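Local coordinates for protein acyl-CoA thioesterase II TesB2 (Mycobacterium marinum, PDB 3U0A) that probably hydrolyses fatty acyl-CoA thioesters to free fatty acid and coenzyme A, as a double-hotdog enzyme of the C/M/P thioester hydrolase family, at residues G38-V41 with A42-L46; L199-L202 with G203-Q206; S109-T112 with A113-G116. All coordinates share one frame; numbering follows the deposited sequence.

Interaction 1: residues G38-V41 with A42-L46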
# COMPACT_ATOMS: atom_id res chain seq x y z
N GLY A 38 6.37 -0.53 17.68
CA GLY A 38 5.49 -0.72 16.52
C GLY A 38 6.01 -1.71 15.49
O GLY A 38 5.27 -2.55 15.04
N GLY A 39 7.29 -1.63 15.14
CA GLY A 39 7.87 -2.55 14.17
C GLY A 39 7.91 -4.00 14.65
O GLY A 39 7.71 -4.91 13.86
N HIS A 40 8.20 -4.18 15.93
CA HIS A 40 8.15 -5.48 16.62
C HIS A 40 6.78 -6.09 16.53
O HIS A 40 6.62 -7.19 16.02
CB HIS A 40 8.57 -5.30 18.09
CG HIS A 40 8.86 -6.60 18.84
ND1 HIS A 40 10.04 -7.26 18.71
CD2 HIS A 40 8.10 -7.32 19.76
CE1 HIS A 40 10.02 -8.36 19.51
NE2 HIS A 40 8.84 -8.39 20.14
N VAL A 41 5.80 -5.33 17.00
CA VAL A 41 4.42 -5.75 17.03
C VAL A 41 3.93 -6.13 15.64
O VAL A 41 3.25 -7.12 15.48
CB VAL A 41 3.51 -4.66 17.66
CG1 VAL A 41 2.03 -4.99 17.51
CG2 VAL A 41 3.85 -4.48 19.13
N ALA A 42 4.31 -5.34 14.63
CA ALA A 42 3.87 -5.59 13.26
C ALA A 42 4.46 -6.89 12.77
O ALA A 42 3.79 -7.69 12.12
CB ALA A 42 4.27 -4.46 12.35
N GLY A 43 5.74 -7.08 13.08
CA GLY A 43 6.48 -8.24 12.65
C GLY A 43 5.90 -9.46 13.29
O GLY A 43 5.72 -10.48 12.62
N GLN A 44 5.59 -9.37 14.58
CA GLN A 44 5.04 -10.51 15.29
C GLN A 44 3.63 -10.79 14.79
O GLN A 44 3.27 -11.95 14.64
CB GLN A 44 5.11 -10.33 16.80
CG GLN A 44 6.53 -10.52 17.37
CD GLN A 44 6.58 -10.94 18.86
OE1 GLN A 44 6.13 -10.21 19.77
NE2 GLN A 44 7.12 -12.12 19.10
N SER A 45 2.86 -9.76 14.49
CA SER A 45 1.56 -9.96 13.88
C SER A 45 1.68 -10.77 12.59
O SER A 45 0.86 -11.64 12.35
CB SER A 45 0.89 -8.62 13.58
OG SER A 45 0.80 -7.82 14.72
N LEU A 46 2.69 -10.50 11.76
CA LEU A 46 2.89 -11.29 10.53
C LEU A 46 3.30 -12.73 10.83
O LEU A 46 2.79 -13.67 10.20
CB LEU A 46 3.92 -10.66 9.60
CG LEU A 46 4.30 -11.46 8.36
CD1 LEU A 46 3.16 -11.62 7.39
CD2 LEU A 46 5.47 -10.84 7.63

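Interaction 2: residues L199-L202 with G203-Q206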
# COMPACT_ATOMS: atom_id res chain seq x y z
N LEU A 199 11.56 1.12 10.73
CA LEU A 199 12.45 2.03 11.49
C LEU A 199 12.96 3.17 10.66
O LEU A 199 13.31 4.19 11.22
CB LEU A 199 13.69 1.33 12.07
CG LEU A 199 13.45 0.17 13.02
CD1 LEU A 199 14.72 -0.25 13.75
CD2 LEU A 199 12.35 0.48 14.02
N THR A 200 13.01 3.02 9.34
CA THR A 200 13.78 3.96 8.49
C THR A 200 13.05 4.70 7.40
O THR A 200 13.50 5.75 7.05
CB THR A 200 14.96 3.26 7.81
OG1 THR A 200 14.46 2.30 6.87
CG2 THR A 200 15.81 2.59 8.85
N LEU A 201 11.98 4.18 6.85
CA LEU A 201 11.35 4.86 5.70
C LEU A 201 10.77 6.23 5.99
O LEU A 201 11.01 7.12 5.24
CB LEU A 201 10.27 4.02 5.03
CG LEU A 201 9.66 4.55 3.74
CD1 LEU A 201 10.70 4.76 2.65
CD2 LEU A 201 8.62 3.54 3.28
N LEU A 202 10.04 6.40 7.07
CA LEU A 202 9.32 7.65 7.31
C LEU A 202 10.25 8.85 7.50
O LEU A 202 9.84 10.01 7.33
CB LEU A 202 8.33 7.52 8.49
CG LEU A 202 6.95 6.94 8.12
CD1 LEU A 202 6.08 6.67 9.36
CD2 LEU A 202 6.23 7.86 7.14
N GLY A 203 11.51 8.56 7.85
CA GLY A 203 12.60 9.56 7.86
C GLY A 203 12.72 10.33 6.54
O GLY A 203 13.06 11.50 6.52
N SER A 204 12.41 9.67 5.42
CA SER A 204 12.54 10.30 4.09
C SER A 204 11.59 11.51 3.91
O SER A 204 11.87 12.39 3.07
CB SER A 204 12.31 9.28 2.96
OG SER A 204 10.96 8.83 2.91
N ALA A 205 10.50 11.54 4.68
CA ALA A 205 9.60 12.67 4.71
C ALA A 205 10.29 13.93 5.27
O ALA A 205 9.89 15.04 4.90
CB ALA A 205 8.33 12.35 5.50
N GLN A 206 11.32 13.77 6.12
CA GLN A 206 11.90 14.92 6.83
C GLN A 206 13.11 15.54 6.15
O GLN A 206 13.71 16.47 6.70
CB GLN A 206 12.25 14.58 8.30
CG GLN A 206 11.12 13.97 9.12
CD GLN A 206 9.87 14.83 9.13
OE1 GLN A 206 9.94 16.08 9.17
NE2 GLN A 206 8.71 14.17 9.09
O HOH W 1 8.59 11.31 9.46

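Interaction 3: residues S109-T112 with A113-G116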
# COMPACT_ATOMS: atom_id res chain seq x y z
N SER A 109 -1.22 -11.72 2.38
CA SER A 109 -1.58 -12.68 1.33
C SER A 109 -0.43 -13.65 1.08
O SER A 109 0.73 -13.26 1.05
CB SER A 109 -1.96 -11.96 0.03
OG SER A 109 -2.65 -12.81 -0.90
N PHE A 110 -0.78 -14.91 0.89
CA PHE A 110 0.17 -15.99 0.66
C PHE A 110 -0.16 -16.78 -0.65
O PHE A 110 -1.33 -17.08 -0.93
CB PHE A 110 0.16 -16.94 1.88
CG PHE A 110 0.39 -16.24 3.21
CD1 PHE A 110 -0.56 -15.40 3.74
CD2 PHE A 110 1.56 -16.45 3.92
CE1 PHE A 110 -0.35 -14.75 4.94
CE2 PHE A 110 1.78 -15.80 5.14
CZ PHE A 110 0.82 -14.94 5.64
N GLN A 111 0.86 -17.08 -1.44
CA GLN A 111 0.67 -17.73 -2.73
C GLN A 111 1.62 -18.87 -2.92
O GLN A 111 2.75 -18.83 -2.45
CB GLN A 111 0.88 -16.72 -3.86
CG GLN A 111 0.66 -17.25 -5.29
CD GLN A 111 1.22 -16.34 -6.37
OE1 GLN A 111 2.12 -15.56 -6.11
NE2 GLN A 111 0.69 -16.43 -7.58
N THR A 112 1.19 -19.86 -3.67
CA THR A 112 2.10 -20.93 -4.10
C THR A 112 3.09 -20.46 -5.19
O THR A 112 2.98 -19.37 -5.77
CB THR A 112 1.34 -22.20 -4.56
OG1 THR A 112 0.37 -21.85 -5.53
CG2 THR A 112 0.67 -22.89 -3.41
N ALA A 113 4.09 -21.29 -5.44
CA ALA A 113 5.05 -21.01 -6.51
C ALA A 113 4.36 -21.20 -7.85
O ALA A 113 3.90 -22.28 -8.14
CB ALA A 113 6.28 -21.93 -6.39
N GLN A 114 4.26 -20.13 -8.62
CA GLN A 114 3.67 -20.19 -9.95
C GLN A 114 4.45 -19.29 -10.91
O GLN A 114 5.49 -18.76 -10.54
CB GLN A 114 2.19 -19.79 -9.86
CG GLN A 114 1.47 -20.42 -8.67
CD GLN A 114 -0.04 -20.25 -8.70
OE1 GLN A 114 -0.56 -19.11 -8.72
NE2 GLN A 114 -0.76 -21.38 -8.69
N ASN A 115 3.93 -19.08 -12.12
CA ASN A 115 4.68 -18.39 -13.18
C ASN A 115 3.87 -17.31 -13.89
O ASN A 115 2.65 -17.31 -13.85
CB ASN A 115 5.23 -19.42 -14.20
CG ASN A 115 5.94 -20.59 -13.51
OD1 ASN A 115 5.41 -21.72 -13.44
ND2 ASN A 115 7.16 -20.32 -12.97
N GLY A 116 4.58 -16.40 -14.55
CA GLY A 116 3.96 -15.27 -15.18
C GLY A 116 4.92 -14.35 -15.89
O GLY A 116 6.12 -14.61 -15.93
O HOH W 2 4.73 -17.55 -7.16

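Interaction 1: residues G38-V41 with A42-L46
Ala42 meets Gly38 one turn back in the helix 34-51: its amide bonds to Gly38 O at 3.0 Å, and its CB rests 3.4 Å from the same oxygen. This methyl also lies on Phe104 of strand 101-111. Gly43 repeats the backbone step, N to Gly39 O, without adding a side chain.

Gln44 makes the side-chain contact on the other flank. Its N reaches His40 O at 2.8 Å, and its side chain runs alongside that of His40 in the same direction. With CG anti to the carbonyl carbon (chi1 -75°), the Gln44 methylene CG comes over one face of the imidazole, offset toward its rim, and the amide plane is turned 49° from the ring. Gln44 OE1 ends 3.3 Å from His40 NE2, while Gln44 NE2 is held by the backbone oxygen of Ile10, tying the helix to the N-terminal segment.

Ser45 turns its side chain back along the helix. Both its OG, at 2.7 Å, and its backbone N, at 2.8 Å, donate to Val41 O, arriving from opposite faces of that carbonyl plane. The buried hydroxyl is thereby satisfied within its own helix, and its side chain can lie against Phe78, Val94, Ala96, Phe104 and Met106.

Leu46 closes the segment with a backbone bond to Ala42 O and packs on Met106. The whole is a regular alpha-helical run of i+4 to i hydrogen bonds in the central helix of an N-terminal hotdog domain, lying against its curved antiparallel strands.

Interaction 2: residues L199-L202 with G203-Q206
This is a local, buried turn contact where the helix 186-200 of the C-terminal hotdog domain runs out and the chain tightens into 3-10 geometry before strand 217-227. The bonds reach three residues back: Ser204 N to Leu201 O at 2.9 Å, then Ala205 N to Leu202 O at 3.1 Å, and the amide of Gln206 continues the pattern to Gly203 O.

Ser204 grips Leu201 O twice. Its OG stands between its own backbone N and carbonyl carbon (chi1 68°), which swings the hydroxyl back over the preceding turn to donate to Leu201 O at 2.9 Å. That bond runs nearly straight out from the carbonyl, at a C=O...OG angle of 161°, whereas the amide of Ser204 comes from above the carbonyl plane. Leu201 CD1 passes 4.1 Å from Ser204 OG, and the leucine side chain goes on to Tyr239, Gln241, Thr253, Val268 and Gln270 on the strands.

Leu202 O also has two donors. Ala205 N stands well above the carbonyl plane, and Ala205 CB approaches Leu202 O to 3.3 Å. A water gives the second bond, donating to Leu202 O at 2.8 Å and accepting from Gln206 NE2 at 2.9 Å, so the folded glutamine side chain is linked through it to the turn. The same side chain lies on Thr274, Arg213 and Leu216, and touches Ile117 of the second subunit.

As the helix narrows, the carbonyls of Leu201 and Leu202 thus gain a hydroxyl and a water beside their backbone donors. These two oxygens find their donors within the turn and its water, while the side chains of Leu201 and Leu202 pack on the strands.

Interaction 3: residues S109-T112 with A113-G116
Gln111 meets Gln114 at the far end of strand 101-111, where the chain goes on toward strand 119-120. Just before it, Ser109 and Phe110 are still in the strand, their backbones bonded to neighbouring strands, with Phe110 set against Ala49 and Val50 of the helix 34-51.

Gln111 reaches forward with an extended side chain, CG anti to the backbone N (chi1 -178°), and donates from NE2 to Gln114 OE1 at 3.2 Å. The bond is somewhat bent, 144° at the hydrogen, with NE2 tilted 21° from the carbonyl plane of Gln114, and the two amides are turned steeply against each other. Both oxygens also have partners on the second subunit: Gln111 OE1 takes a hydrogen bond from Arg250 NH1 of that subunit, and Gln114 OE1 one from its Arg275 NH1.

The Gln114 side chain passes obliquely across Thr112. Gln114 CG comes 3.4 Å from Thr112 O and 3.6 Å from Thr112 OG1. Gln114 NE2, close by, is committed to Ser88 OG instead. On the backbone, a water spans the bend, lying 2.9 Å from Thr112 O and accepting from Gln114 N at 3.0 Å; it takes the place of a direct link between the two, which lie near each other but at a poor angle.

Each end of the Gln114 amide is thus engaged: OE1 by a glutamine of its own chain and an arginine of the second subunit, NE2 by Ser88. The contact is polar: two neutral amides offer their oxygens to arginines of the second subunit and so join this end of the strand to the subunit interface.

Overall arrangement
Interactions 1 and 2 are buried helix contacts, one in each hotdog half: 38-46 lies within the central helix of the N-terminal domain, 199-206 at the 3-10 end of the C-terminal helix, their centres about 18 Å apart. Both use a serine hydroxyl that returns to a backbone carbonyl, four residues back in the alpha-helical 38-46, three in the 3-10 turn of 199-206. Interaction 3 is more peripheral, about 21 Å from the chain's centre to its own, and swaps helix bonds for amide side chains, water and arginines. Interactions 2 and 3 lie on opposite sides of the centre and both touch the second subunit; no other chain touches interaction 1.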